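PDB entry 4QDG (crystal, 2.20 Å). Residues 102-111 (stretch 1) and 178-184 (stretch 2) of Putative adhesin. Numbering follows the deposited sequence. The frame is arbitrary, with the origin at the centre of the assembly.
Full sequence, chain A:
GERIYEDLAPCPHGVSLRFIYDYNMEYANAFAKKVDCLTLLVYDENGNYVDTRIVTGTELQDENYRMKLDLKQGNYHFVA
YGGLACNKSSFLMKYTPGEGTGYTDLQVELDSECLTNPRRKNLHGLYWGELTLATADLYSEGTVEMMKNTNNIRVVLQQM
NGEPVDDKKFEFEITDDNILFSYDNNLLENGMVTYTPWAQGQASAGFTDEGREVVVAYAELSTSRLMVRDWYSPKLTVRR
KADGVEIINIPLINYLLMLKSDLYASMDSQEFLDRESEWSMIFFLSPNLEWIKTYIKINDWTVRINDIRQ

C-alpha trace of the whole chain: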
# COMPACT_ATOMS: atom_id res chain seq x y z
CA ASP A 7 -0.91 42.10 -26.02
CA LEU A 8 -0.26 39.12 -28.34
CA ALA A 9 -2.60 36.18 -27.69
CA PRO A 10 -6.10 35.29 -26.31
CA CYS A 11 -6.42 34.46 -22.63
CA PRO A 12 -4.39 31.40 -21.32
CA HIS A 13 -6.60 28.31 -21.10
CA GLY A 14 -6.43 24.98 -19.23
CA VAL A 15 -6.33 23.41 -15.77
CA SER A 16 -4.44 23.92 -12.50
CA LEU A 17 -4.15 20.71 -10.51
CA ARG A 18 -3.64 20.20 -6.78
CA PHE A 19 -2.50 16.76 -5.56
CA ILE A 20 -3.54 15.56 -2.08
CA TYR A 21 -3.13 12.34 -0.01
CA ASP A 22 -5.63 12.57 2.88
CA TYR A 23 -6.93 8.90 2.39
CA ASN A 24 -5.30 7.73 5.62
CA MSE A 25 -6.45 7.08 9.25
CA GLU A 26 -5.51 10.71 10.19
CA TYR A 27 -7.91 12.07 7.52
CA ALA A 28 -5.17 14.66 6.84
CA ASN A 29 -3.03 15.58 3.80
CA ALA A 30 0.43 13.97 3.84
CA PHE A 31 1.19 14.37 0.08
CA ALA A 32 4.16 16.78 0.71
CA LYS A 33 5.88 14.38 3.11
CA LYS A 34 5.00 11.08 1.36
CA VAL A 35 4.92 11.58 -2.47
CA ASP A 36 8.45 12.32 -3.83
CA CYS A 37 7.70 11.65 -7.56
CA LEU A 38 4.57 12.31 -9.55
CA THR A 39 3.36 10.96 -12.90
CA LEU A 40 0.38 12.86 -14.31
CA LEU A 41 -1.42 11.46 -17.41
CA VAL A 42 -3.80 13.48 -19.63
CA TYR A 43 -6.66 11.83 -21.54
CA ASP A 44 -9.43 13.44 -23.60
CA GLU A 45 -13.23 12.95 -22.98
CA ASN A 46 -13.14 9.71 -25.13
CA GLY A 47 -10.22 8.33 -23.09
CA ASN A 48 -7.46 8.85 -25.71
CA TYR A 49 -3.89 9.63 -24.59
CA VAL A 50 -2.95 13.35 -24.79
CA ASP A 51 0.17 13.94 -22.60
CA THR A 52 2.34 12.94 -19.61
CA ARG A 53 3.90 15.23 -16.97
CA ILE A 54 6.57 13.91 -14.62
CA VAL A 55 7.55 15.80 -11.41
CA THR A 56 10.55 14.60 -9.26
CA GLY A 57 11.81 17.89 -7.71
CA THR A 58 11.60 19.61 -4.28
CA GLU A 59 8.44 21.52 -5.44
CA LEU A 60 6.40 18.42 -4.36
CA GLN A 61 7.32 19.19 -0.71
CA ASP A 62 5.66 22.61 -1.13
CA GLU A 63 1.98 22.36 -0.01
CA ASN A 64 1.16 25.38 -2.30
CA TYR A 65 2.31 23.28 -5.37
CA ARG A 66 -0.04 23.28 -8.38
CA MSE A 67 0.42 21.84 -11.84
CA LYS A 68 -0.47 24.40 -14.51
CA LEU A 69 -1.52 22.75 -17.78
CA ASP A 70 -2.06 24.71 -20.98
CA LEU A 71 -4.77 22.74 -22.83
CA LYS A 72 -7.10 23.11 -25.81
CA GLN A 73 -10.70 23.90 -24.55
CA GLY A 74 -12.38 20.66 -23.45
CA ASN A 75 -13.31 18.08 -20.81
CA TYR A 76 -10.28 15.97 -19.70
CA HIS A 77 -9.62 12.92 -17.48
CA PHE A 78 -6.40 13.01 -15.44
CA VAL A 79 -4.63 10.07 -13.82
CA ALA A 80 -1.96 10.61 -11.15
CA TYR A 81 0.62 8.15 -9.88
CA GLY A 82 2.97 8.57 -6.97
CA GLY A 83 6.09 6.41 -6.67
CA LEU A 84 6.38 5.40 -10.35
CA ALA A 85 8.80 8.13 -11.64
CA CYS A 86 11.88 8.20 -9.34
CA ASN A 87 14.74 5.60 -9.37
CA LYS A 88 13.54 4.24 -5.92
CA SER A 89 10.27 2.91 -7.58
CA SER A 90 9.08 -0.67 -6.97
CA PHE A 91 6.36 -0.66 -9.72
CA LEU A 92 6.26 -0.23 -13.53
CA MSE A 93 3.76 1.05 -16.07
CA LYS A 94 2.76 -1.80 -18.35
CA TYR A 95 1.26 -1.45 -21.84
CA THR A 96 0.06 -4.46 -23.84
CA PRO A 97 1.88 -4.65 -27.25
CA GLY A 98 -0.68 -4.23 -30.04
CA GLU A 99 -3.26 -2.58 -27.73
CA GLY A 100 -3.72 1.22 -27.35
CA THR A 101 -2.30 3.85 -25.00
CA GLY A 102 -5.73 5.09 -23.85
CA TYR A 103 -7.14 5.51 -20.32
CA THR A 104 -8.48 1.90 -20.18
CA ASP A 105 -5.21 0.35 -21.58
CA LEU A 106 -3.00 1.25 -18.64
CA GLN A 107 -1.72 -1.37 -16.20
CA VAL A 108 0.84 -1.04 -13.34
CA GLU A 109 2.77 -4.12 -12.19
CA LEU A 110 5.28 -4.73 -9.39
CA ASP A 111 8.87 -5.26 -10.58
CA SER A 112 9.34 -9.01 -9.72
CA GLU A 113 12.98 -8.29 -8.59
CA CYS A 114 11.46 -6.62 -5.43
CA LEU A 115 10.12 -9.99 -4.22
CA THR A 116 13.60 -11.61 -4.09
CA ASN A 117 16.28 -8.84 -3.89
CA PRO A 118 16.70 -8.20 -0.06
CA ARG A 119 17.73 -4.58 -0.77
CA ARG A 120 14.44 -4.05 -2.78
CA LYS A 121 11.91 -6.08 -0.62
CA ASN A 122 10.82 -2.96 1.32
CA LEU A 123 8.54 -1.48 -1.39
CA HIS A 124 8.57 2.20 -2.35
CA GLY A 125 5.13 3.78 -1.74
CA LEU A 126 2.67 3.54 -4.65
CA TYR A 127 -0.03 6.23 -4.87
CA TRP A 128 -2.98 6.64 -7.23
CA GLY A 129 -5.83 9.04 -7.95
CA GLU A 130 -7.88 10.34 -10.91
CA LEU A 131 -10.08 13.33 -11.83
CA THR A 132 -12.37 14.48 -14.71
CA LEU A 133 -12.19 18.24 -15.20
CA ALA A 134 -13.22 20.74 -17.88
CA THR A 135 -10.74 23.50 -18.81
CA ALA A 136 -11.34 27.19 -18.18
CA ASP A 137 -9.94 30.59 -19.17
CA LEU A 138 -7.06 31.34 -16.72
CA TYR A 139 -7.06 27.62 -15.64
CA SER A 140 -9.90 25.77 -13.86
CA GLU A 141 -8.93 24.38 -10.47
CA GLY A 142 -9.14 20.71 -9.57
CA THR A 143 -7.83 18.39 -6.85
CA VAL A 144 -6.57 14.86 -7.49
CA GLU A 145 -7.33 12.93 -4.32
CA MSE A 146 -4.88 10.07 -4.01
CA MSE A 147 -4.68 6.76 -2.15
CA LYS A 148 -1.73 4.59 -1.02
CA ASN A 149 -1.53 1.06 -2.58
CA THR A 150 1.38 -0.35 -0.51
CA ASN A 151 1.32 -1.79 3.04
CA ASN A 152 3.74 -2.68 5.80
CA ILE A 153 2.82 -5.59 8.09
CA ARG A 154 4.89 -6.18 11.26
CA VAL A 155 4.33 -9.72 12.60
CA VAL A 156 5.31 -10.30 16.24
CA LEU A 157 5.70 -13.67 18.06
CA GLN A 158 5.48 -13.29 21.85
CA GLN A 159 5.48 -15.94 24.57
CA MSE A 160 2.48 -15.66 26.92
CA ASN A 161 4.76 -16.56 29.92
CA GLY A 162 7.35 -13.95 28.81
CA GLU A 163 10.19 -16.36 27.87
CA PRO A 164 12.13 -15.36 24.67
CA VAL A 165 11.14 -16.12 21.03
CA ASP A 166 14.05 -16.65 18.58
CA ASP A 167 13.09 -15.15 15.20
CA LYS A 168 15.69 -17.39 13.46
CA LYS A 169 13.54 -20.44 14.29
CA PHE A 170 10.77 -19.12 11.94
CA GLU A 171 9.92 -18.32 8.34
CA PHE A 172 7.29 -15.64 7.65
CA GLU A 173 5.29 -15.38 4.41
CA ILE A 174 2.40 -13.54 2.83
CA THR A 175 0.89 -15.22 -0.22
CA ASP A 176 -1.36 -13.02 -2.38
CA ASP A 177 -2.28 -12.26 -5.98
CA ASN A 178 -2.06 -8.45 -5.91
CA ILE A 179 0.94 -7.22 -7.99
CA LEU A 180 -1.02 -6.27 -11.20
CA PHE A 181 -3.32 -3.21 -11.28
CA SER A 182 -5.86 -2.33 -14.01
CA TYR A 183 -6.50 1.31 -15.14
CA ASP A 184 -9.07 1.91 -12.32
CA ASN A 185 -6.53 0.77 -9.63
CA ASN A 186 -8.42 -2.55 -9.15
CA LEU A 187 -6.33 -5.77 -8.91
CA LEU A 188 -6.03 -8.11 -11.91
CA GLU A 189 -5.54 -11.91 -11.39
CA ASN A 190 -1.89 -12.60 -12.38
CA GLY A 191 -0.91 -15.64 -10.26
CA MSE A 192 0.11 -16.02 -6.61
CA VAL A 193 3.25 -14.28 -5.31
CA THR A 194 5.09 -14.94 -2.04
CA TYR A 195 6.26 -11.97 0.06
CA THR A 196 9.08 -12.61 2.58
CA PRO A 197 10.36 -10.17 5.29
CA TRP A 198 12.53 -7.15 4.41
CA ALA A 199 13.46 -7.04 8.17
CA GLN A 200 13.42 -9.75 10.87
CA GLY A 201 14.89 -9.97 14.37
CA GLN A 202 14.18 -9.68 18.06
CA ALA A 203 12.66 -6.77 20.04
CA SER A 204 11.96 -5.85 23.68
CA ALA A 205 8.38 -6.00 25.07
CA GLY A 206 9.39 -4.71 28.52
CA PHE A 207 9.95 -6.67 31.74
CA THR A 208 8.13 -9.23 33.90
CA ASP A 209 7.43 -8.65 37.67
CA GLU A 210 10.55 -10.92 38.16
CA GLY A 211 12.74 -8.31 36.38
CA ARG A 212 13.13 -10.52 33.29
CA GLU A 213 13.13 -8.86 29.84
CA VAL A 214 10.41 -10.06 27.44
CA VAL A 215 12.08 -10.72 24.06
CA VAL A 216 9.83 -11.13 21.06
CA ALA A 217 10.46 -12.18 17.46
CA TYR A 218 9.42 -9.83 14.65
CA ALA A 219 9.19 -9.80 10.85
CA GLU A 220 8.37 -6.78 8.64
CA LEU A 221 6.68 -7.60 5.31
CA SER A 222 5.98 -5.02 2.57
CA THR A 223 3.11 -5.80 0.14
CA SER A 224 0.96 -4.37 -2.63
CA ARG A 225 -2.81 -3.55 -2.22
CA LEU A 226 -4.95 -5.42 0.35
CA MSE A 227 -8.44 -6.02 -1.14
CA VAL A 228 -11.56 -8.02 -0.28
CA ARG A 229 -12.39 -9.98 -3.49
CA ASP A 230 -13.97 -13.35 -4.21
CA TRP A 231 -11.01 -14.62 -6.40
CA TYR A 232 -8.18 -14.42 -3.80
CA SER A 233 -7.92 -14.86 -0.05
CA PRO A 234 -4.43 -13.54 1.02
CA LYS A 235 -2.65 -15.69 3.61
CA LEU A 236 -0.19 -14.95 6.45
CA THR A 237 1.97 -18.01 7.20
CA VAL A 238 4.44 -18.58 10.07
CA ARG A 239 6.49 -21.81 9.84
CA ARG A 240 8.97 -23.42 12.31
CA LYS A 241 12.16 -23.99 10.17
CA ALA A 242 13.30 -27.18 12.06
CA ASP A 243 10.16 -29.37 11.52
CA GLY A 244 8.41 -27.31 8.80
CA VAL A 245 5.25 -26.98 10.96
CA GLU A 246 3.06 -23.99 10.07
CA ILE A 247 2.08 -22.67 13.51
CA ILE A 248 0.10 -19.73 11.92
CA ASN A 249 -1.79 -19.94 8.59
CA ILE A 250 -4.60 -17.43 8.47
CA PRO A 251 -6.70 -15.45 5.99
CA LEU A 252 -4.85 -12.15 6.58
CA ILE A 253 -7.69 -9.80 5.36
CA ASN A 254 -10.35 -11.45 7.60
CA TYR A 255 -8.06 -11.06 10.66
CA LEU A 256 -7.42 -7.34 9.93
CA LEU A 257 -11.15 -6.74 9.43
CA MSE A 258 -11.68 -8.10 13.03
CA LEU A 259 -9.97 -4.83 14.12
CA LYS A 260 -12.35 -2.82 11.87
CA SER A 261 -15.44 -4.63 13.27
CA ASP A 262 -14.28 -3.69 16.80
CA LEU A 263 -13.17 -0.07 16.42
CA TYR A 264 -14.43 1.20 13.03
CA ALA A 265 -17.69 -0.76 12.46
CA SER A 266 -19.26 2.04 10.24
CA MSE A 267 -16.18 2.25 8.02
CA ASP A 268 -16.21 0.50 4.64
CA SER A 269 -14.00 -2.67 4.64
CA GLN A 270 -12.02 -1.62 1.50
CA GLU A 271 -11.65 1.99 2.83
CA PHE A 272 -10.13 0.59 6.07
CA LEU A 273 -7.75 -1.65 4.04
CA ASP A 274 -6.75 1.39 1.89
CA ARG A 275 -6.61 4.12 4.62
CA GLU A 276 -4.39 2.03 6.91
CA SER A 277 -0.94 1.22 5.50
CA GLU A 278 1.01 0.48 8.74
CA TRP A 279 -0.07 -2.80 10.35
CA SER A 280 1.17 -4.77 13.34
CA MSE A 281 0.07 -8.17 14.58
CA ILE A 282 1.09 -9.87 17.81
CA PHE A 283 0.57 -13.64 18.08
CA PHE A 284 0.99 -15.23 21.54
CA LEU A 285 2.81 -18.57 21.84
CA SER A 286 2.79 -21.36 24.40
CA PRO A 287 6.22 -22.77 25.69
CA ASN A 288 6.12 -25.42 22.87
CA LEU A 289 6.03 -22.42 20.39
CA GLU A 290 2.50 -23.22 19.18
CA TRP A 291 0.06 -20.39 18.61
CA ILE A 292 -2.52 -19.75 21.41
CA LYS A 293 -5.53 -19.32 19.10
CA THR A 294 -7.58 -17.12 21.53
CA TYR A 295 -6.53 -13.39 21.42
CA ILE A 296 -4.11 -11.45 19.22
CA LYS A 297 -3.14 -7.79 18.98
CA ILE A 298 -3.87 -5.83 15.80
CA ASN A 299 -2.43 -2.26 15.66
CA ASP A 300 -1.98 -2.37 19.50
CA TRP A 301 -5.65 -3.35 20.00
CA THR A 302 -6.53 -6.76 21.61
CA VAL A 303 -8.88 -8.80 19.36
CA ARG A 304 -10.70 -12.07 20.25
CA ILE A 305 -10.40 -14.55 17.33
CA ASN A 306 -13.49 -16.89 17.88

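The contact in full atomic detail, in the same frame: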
# COMPACT_ATOMS: atom_id res chain seq x y z
N GLY A 102 -4.61 4.39 -24.47
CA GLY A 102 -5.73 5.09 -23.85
C GLY A 102 -5.91 4.81 -22.37
O GLY A 102 -5.28 3.89 -21.81
N TYR A 103 -6.80 5.59 -21.74
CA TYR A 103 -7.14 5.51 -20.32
C TYR A 103 -7.33 4.06 -19.84
O TYR A 103 -6.70 3.67 -18.86
CB TYR A 103 -8.41 6.33 -20.03
CG TYR A 103 -9.02 6.15 -18.65
CD1 TYR A 103 -8.25 6.31 -17.50
CD2 TYR A 103 -10.38 5.93 -18.50
CE1 TYR A 103 -8.81 6.16 -16.23
CE2 TYR A 103 -10.96 5.80 -17.24
CZ TYR A 103 -10.17 5.91 -16.11
OH TYR A 103 -10.76 5.76 -14.88
N THR A 104 -8.12 3.27 -20.57
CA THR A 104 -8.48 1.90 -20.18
C THR A 104 -7.40 0.84 -20.54
O THR A 104 -7.54 -0.33 -20.17
CB THR A 104 -9.86 1.53 -20.75
OG1 THR A 104 -9.81 1.51 -22.17
CG2 THR A 104 -10.97 2.47 -20.29
N ASP A 105 -6.29 1.26 -21.18
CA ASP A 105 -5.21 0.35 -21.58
C ASP A 105 -4.05 0.35 -20.57
O ASP A 105 -3.14 -0.47 -20.67
CB ASP A 105 -4.71 0.71 -22.99
CG ASP A 105 -5.81 0.60 -24.05
OD1 ASP A 105 -6.52 -0.42 -24.07
OD2 ASP A 105 -5.98 1.57 -24.82
N LEU A 106 -4.08 1.23 -19.60
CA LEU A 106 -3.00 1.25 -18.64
C LEU A 106 -3.15 0.18 -17.54
O LEU A 106 -4.25 -0.12 -17.04
CB LEU A 106 -2.85 2.64 -18.03
CG LEU A 106 -1.55 2.95 -17.29
CD1 LEU A 106 -0.29 2.48 -18.07
CD2 LEU A 106 -1.47 4.41 -16.99
N GLN A 107 -2.00 -0.43 -17.25
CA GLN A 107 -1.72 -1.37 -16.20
C GLN A 107 -0.43 -0.95 -15.51
O GLN A 107 0.45 -0.39 -16.18
CB GLN A 107 -1.59 -2.79 -16.75
CG GLN A 107 -2.90 -3.37 -17.24
CD GLN A 107 -2.79 -4.80 -17.67
OE1 GLN A 107 -1.73 -5.44 -17.62
NE2 GLN A 107 -3.90 -5.35 -18.11
N VAL A 108 -0.33 -1.23 -14.19
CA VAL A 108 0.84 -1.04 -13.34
C VAL A 108 1.12 -2.39 -12.67
O VAL A 108 0.22 -3.00 -12.08
CB VAL A 108 0.68 0.14 -12.32
CG1 VAL A 108 1.78 0.15 -11.27
CG2 VAL A 108 0.64 1.46 -13.05
N GLU A 109 2.36 -2.86 -12.78
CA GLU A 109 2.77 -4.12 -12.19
C GLU A 109 3.97 -3.93 -11.30
O GLU A 109 4.81 -3.09 -11.58
CB GLU A 109 3.10 -5.13 -13.29
CG GLU A 109 3.02 -6.58 -12.81
CD GLU A 109 3.59 -7.64 -13.73
OE1 GLU A 109 3.35 -7.58 -14.95
OE2 GLU A 109 4.25 -8.57 -13.20
N LEU A 110 4.08 -4.74 -10.23
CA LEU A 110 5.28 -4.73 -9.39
C LEU A 110 6.44 -5.33 -10.17
O LEU A 110 6.27 -6.33 -10.87
CB LEU A 110 5.06 -5.54 -8.09
CG LEU A 110 6.23 -5.58 -7.08
CD1 LEU A 110 6.28 -4.33 -6.22
CD2 LEU A 110 6.16 -6.80 -6.20
N ASP A 111 7.62 -4.72 -10.04
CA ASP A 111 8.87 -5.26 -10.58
C ASP A 111 9.17 -6.51 -9.74
O ASP A 111 9.35 -6.40 -8.53
CB ASP A 111 9.98 -4.18 -10.46
CG ASP A 111 11.35 -4.54 -11.03
OD1 ASP A 111 11.62 -5.75 -11.25
OD2 ASP A 111 12.17 -3.61 -11.21
N ASN A 178 -1.74 -9.88 -5.91
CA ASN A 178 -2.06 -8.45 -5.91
C ASN A 178 -0.97 -7.55 -6.52
O ASN A 178 -0.89 -6.40 -6.12
CB ASN A 178 -2.31 -8.02 -4.43
CG ASN A 178 -1.11 -8.16 -3.51
OD1 ASN A 178 -0.18 -8.89 -3.80
ND2 ASN A 178 -1.12 -7.44 -2.37
N ILE A 179 -0.16 -8.04 -7.47
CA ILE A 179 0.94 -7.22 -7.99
C ILE A 179 0.62 -6.59 -9.37
O ILE A 179 1.47 -5.86 -9.90
CB ILE A 179 2.29 -7.98 -8.02
CG1 ILE A 179 2.32 -9.11 -9.07
CG2 ILE A 179 2.70 -8.44 -6.63
CD1 ILE A 179 3.70 -9.33 -9.66
N LEU A 180 -0.58 -6.84 -9.92
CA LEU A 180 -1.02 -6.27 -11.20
C LEU A 180 -2.27 -5.43 -11.00
O LEU A 180 -3.28 -5.93 -10.52
CB LEU A 180 -1.26 -7.36 -12.26
CG LEU A 180 -1.61 -6.89 -13.68
CD1 LEU A 180 -0.46 -6.09 -14.32
CD2 LEU A 180 -1.99 -8.09 -14.59
N PHE A 181 -2.19 -4.15 -11.37
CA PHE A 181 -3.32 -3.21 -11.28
C PHE A 181 -3.88 -2.88 -12.66
O PHE A 181 -3.11 -2.62 -13.58
CB PHE A 181 -2.88 -1.89 -10.61
CG PHE A 181 -2.45 -1.98 -9.17
CD1 PHE A 181 -1.13 -2.25 -8.84
CD2 PHE A 181 -3.35 -1.74 -8.14
CE1 PHE A 181 -0.72 -2.32 -7.51
CE2 PHE A 181 -2.95 -1.79 -6.80
CZ PHE A 181 -1.63 -2.06 -6.49
N SER A 182 -5.23 -2.82 -12.78
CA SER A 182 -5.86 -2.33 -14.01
C SER A 182 -5.89 -0.79 -13.93
O SER A 182 -5.50 -0.22 -12.91
CB SER A 182 -7.25 -2.91 -14.24
OG SER A 182 -8.09 -2.80 -13.10
N TYR A 183 -6.43 -0.14 -14.98
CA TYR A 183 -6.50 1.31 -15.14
C TYR A 183 -7.24 2.01 -13.99
O TYR A 183 -6.91 3.16 -13.70
CB TYR A 183 -7.15 1.67 -16.49
CG TYR A 183 -8.63 1.32 -16.60
CD1 TYR A 183 -9.05 0.06 -17.04
CD2 TYR A 183 -9.61 2.27 -16.29
CE1 TYR A 183 -10.41 -0.26 -17.14
CE2 TYR A 183 -10.97 1.95 -16.37
CZ TYR A 183 -11.37 0.70 -16.82
OH TYR A 183 -12.72 0.45 -16.90
N ASP A 184 -8.23 1.35 -13.38
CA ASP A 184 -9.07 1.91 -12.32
C ASP A 184 -8.53 1.58 -10.92
O ASP A 184 -9.26 1.74 -9.94
CB ASP A 184 -10.52 1.39 -12.47
CG ASP A 184 -10.68 -0.13 -12.49
OD1 ASP A 184 -9.67 -0.84 -12.47
OD2 ASP A 184 -11.84 -0.60 -12.45
O HOH W 1 -6.34 -2.04 -17.60

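The two stretches, at least 69 residues apart in sequence where they touch, run antiparallel and bury 653 Å² between them. Their core is a short β ladder. V108 and F181 form a hydrogen-bonded pair: V108 N donates to F181 O at 3.2 Å, and F181 N returns the bond to V108 O at 2.8 Å. L110 N extends the ladder with a bond to I179 O at 2.9 Å. Between these rungs E109 and L180 form a non-hydrogen-bonded pair, their CA atoms 4.5 Å apart, and each CA-H points at a carbonyl: E109 CA lies 3.2 Å from I179 O and L180 CA 3.6 Å from V108 O. Q107 CA makes a like contact with F181 O, at 3.2 Å, on the other side of the V108/F181 pair. L106 O and Y183 N are 3.0 Å apart, but the angle is too poor for a hydrogen bond; Y183 N instead donates to a water at 3.2 Å, which in turn donates a weak bond to T104 O at 3.3 Å.

The apolar contacts follow the register. V108 and F181 share one face of the sheet, with their CB atoms 4.4 Å apart; β-branched and aromatic residues both suit extended backbone, and both are buried here. On the other face, the aliphatic part of E109 covers L180, CG to CD1 at 3.8 Å, while its OE1 is hydrogen-bonded elsewhere in the structure. A long acidic chain can thus serve both apolar and polar surroundings. At the end of the ladder L110 CB meets I179 CB at 3.7 Å.

Aromatic packing closes the opposite end. Y183 directs its edge at the face of Y103, with centroids 5.1 Å apart and planes at 72°, an arrangement that sets weakly positive ring hydrogens against π density. One face of Y183 also receives T104 CA, 3.9 Å from the ring centroid, in a CH-π contact.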